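ESX secretion system protein EccC (Thermomonospora curvata, PDB 4NH0) is an ATPase of the type VII (ESX) secretion system, which exports EsxA and EsxB from the cell, and might be its translocase subunit. Local coordinates at residues L707-S712 with K886-A891. Residues are numbered along the deposited sequence; the frame is centred on the assembly and turned at random.
Sequences LPHVGS and KTIREA
Ile-888 packs from its helix against the loop before strand 710-714 and touches three consecutive residues, all by van der Waals contact. Its CD1 meets CD2 of Leu-707 at 3.8 Å, the two side chains meeting at a slant. The CA-CB bond of Leu-707 turns from the helix, but with CG beside the backbone N (chi1 -88°) the CD2 branch comes back to Ile-888. The other branch of Ile-888, CG2, stands anti to the backbone N and lies 4.2 Å from CG of Pro-708. The same methyl comes up to the edge of the His-709 imidazole, near the ring plane, 3.7 Å from CE1.

This is the second FtsK domain, a P-loop ATPase module: strand 710-714 is an outermost strand of its mixed sheet, beside strand 689-694, and helix 877-891 packs against the loop that leads into that strand. Leu-682 of helix 669-683, which follows the Walker A loop, also touches Ile-888.

Pro-708 also abuts the helix backbone, its CD 4.0 Å from CA of Arg-889, whose side chain runs off from Pro-708 to a long, weak ion pair with Glu-706. No hydrogen bond joins the segments; NE2 of His-709 bonds instead to the carbonyl O of His-684.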
loop_
_atom_site.group_PDB
_atom_site.type_symbol
_atom_site.label_atom_id
_atom_site.label_comp_id
_atom_site.label_asym_id
_atom_site.label_seq_id
_atom_site.Cartn_x
_atom_site.Cartn_y
_atom_site.Cartn_z
ATOM N N LEU A 707 -4.287 -18.281 -0.028
ATOM C CA LEU A 707 -4.346 -17.950 -1.445
ATOM C C LEU A 707 -3.416 -18.862 -2.231
ATOM O O LEU A 707 -2.326 -19.189 -1.768
ATOM C CB LEU A 707 -3.966 -16.488 -1.683
ATOM C CG LEU A 707 -5.074 -15.440 -1.598
ATOM C CD1 LEU A 707 -4.486 -14.046 -1.705
ATOM C CD2 LEU A 707 -6.102 -15.669 -2.690
ATOM N N PRO A 708 -3.846 -19.280 -3.427
ATOM C CA PRO A 708 -2.985 -20.101 -4.279
ATOM C C PRO A 708 -1.842 -19.286 -4.874
ATOM O O PRO A 708 -0.890 -19.853 -5.407
ATOM C CB PRO A 708 -3.940 -20.596 -5.366
ATOM C CG PRO A 708 -4.990 -19.545 -5.439
ATOM C CD PRO A 708 -5.166 -19.045 -4.036
ATOM N N HIS A 709 -1.940 -17.964 -4.771
ATOM C CA HIS A 709 -0.921 -17.072 -5.311
ATOM C C HIS A 709 0.241 -16.872 -4.343
ATOM O O HIS A 709 1.359 -16.583 -4.762
ATOM C CB HIS A 709 -1.533 -15.717 -5.668
ATOM C CG HIS A 709 -2.612 -15.795 -6.702
ATOM N ND1 HIS A 709 -3.879 -16.259 -6.422
ATOM C CD2 HIS A 709 -2.613 -15.467 -8.015
ATOM C CE1 HIS A 709 -4.614 -16.212 -7.517
ATOM N NE2 HIS A 709 -3.870 -15.736 -8.499
ATOM N N VAL A 710 -0.022 -17.020 -3.049
ATOM C CA VAL A 710 1.031 -16.873 -2.053
ATOM C C VAL A 710 1.702 -18.214 -1.787
ATOM O O VAL A 710 1.093 -19.270 -1.960
ATOM C CB VAL A 710 0.496 -16.292 -0.730
ATOM C CG1 VAL A 710 -0.294 -15.021 -0.991
ATOM C CG2 VAL A 710 -0.359 -17.310 -0.005
ATOM N N GLY A 711 2.963 -18.168 -1.374
ATOM C CA GLY A 711 3.718 -19.377 -1.112
ATOM C C GLY A 711 4.263 -19.413 0.298
ATOM O O GLY A 711 4.570 -20.480 0.828
ATOM N N SER A 712 4.382 -18.239 0.910
ATOM C CA SER A 712 4.900 -18.138 2.267
ATOM C C SER A 712 4.475 -16.844 2.947
ATOM O O SER A 712 4.509 -15.773 2.346
ATOM C CB SER A 712 6.424 -18.238 2.263
ATOM O OG SER A 712 6.954 -17.935 3.540
ATOM N N LYS A 886 -11.339 -17.803 -0.087
ATOM C CA LYS A 886 -12.052 -19.058 -0.283
ATOM C C LYS A 886 -12.544 -19.190 -1.719
ATOM O O LYS A 886 -12.508 -20.271 -2.302
ATOM C CB LYS A 886 -13.231 -19.158 0.686
ATOM C CG LYS A 886 -13.987 -20.474 0.616
ATOM C CD LYS A 886 -15.252 -20.434 1.456
ATOM C CE LYS A 886 -15.937 -21.789 1.484
ATOM N NZ LYS A 886 -15.984 -22.412 0.133
ATOM N N THR A 887 -12.995 -18.075 -2.283
ATOM C CA THR A 887 -13.539 -18.061 -3.635
ATOM C C THR A 887 -12.455 -18.288 -4.683
ATOM O O THR A 887 -12.648 -19.043 -5.634
ATOM C CB THR A 887 -14.257 -16.734 -3.934
ATOM O OG1 THR A 887 -15.161 -16.425 -2.866
ATOM C CG2 THR A 887 -15.029 -16.825 -5.240
ATOM N N ILE A 888 -11.314 -17.631 -4.500
ATOM C CA ILE A 888 -10.217 -17.717 -5.457
ATOM C C ILE A 888 -9.555 -19.091 -5.441
ATOM O O ILE A 888 -9.231 -19.645 -6.491
ATOM C CB ILE A 888 -9.148 -16.642 -5.181
ATOM C CG1 ILE A 888 -9.781 -15.251 -5.167
ATOM C CG2 ILE A 888 -8.041 -16.706 -6.221
ATOM C CD1 ILE A 888 -8.798 -14.139 -4.897
ATOM N N ARG A 889 -9.358 -19.637 -4.245
ATOM C CA ARG A 889 -8.700 -20.930 -4.096
ATOM C C ARG A 889 -9.518 -22.052 -4.727
ATOM O O ARG A 889 -8.982 -22.892 -5.448
ATOM C CB ARG A 889 -8.448 -21.239 -2.619
ATOM C CG ARG A 889 -7.601 -22.482 -2.390
ATOM C CD ARG A 889 -7.420 -22.782 -0.911
ATOM N NE ARG A 889 -8.640 -23.299 -0.297
ATOM C CZ ARG A 889 -9.457 -22.580 0.463
ATOM N NH1 ARG A 889 -9.187 -21.305 0.707
ATOM N NH2 ARG A 889 -10.544 -23.133 0.981
ATOM N N GLU A 890 -10.818 -22.055 -4.454
ATOM C CA GLU A 890 -11.706 -23.103 -4.944
ATOM C C GLU A 890 -11.973 -22.974 -6.441
ATOM O O GLU A 890 -12.465 -23.908 -7.073
ATOM C CB GLU A 890 -13.026 -23.081 -4.173
ATOM C CG GLU A 890 -12.895 -23.491 -2.716
ATOM C CD GLU A 890 -14.208 -23.403 -1.965
ATOM O OE1 GLU A 890 -15.196 -22.905 -2.545
ATOM O OE2 GLU A 890 -14.254 -23.835 -0.793
ATOM N N ALA A 891 -11.650 -21.815 -7.003
ATOM C CA ALA A 891 -11.840 -21.583 -8.428
ATOM C C ALA A 891 -10.605 -22.000 -9.216
ATOM O O ALA A 891 -10.653 -22.140 -10.437
ATOM C CB ALA A 891 -12.165 -20.125 -8.689
#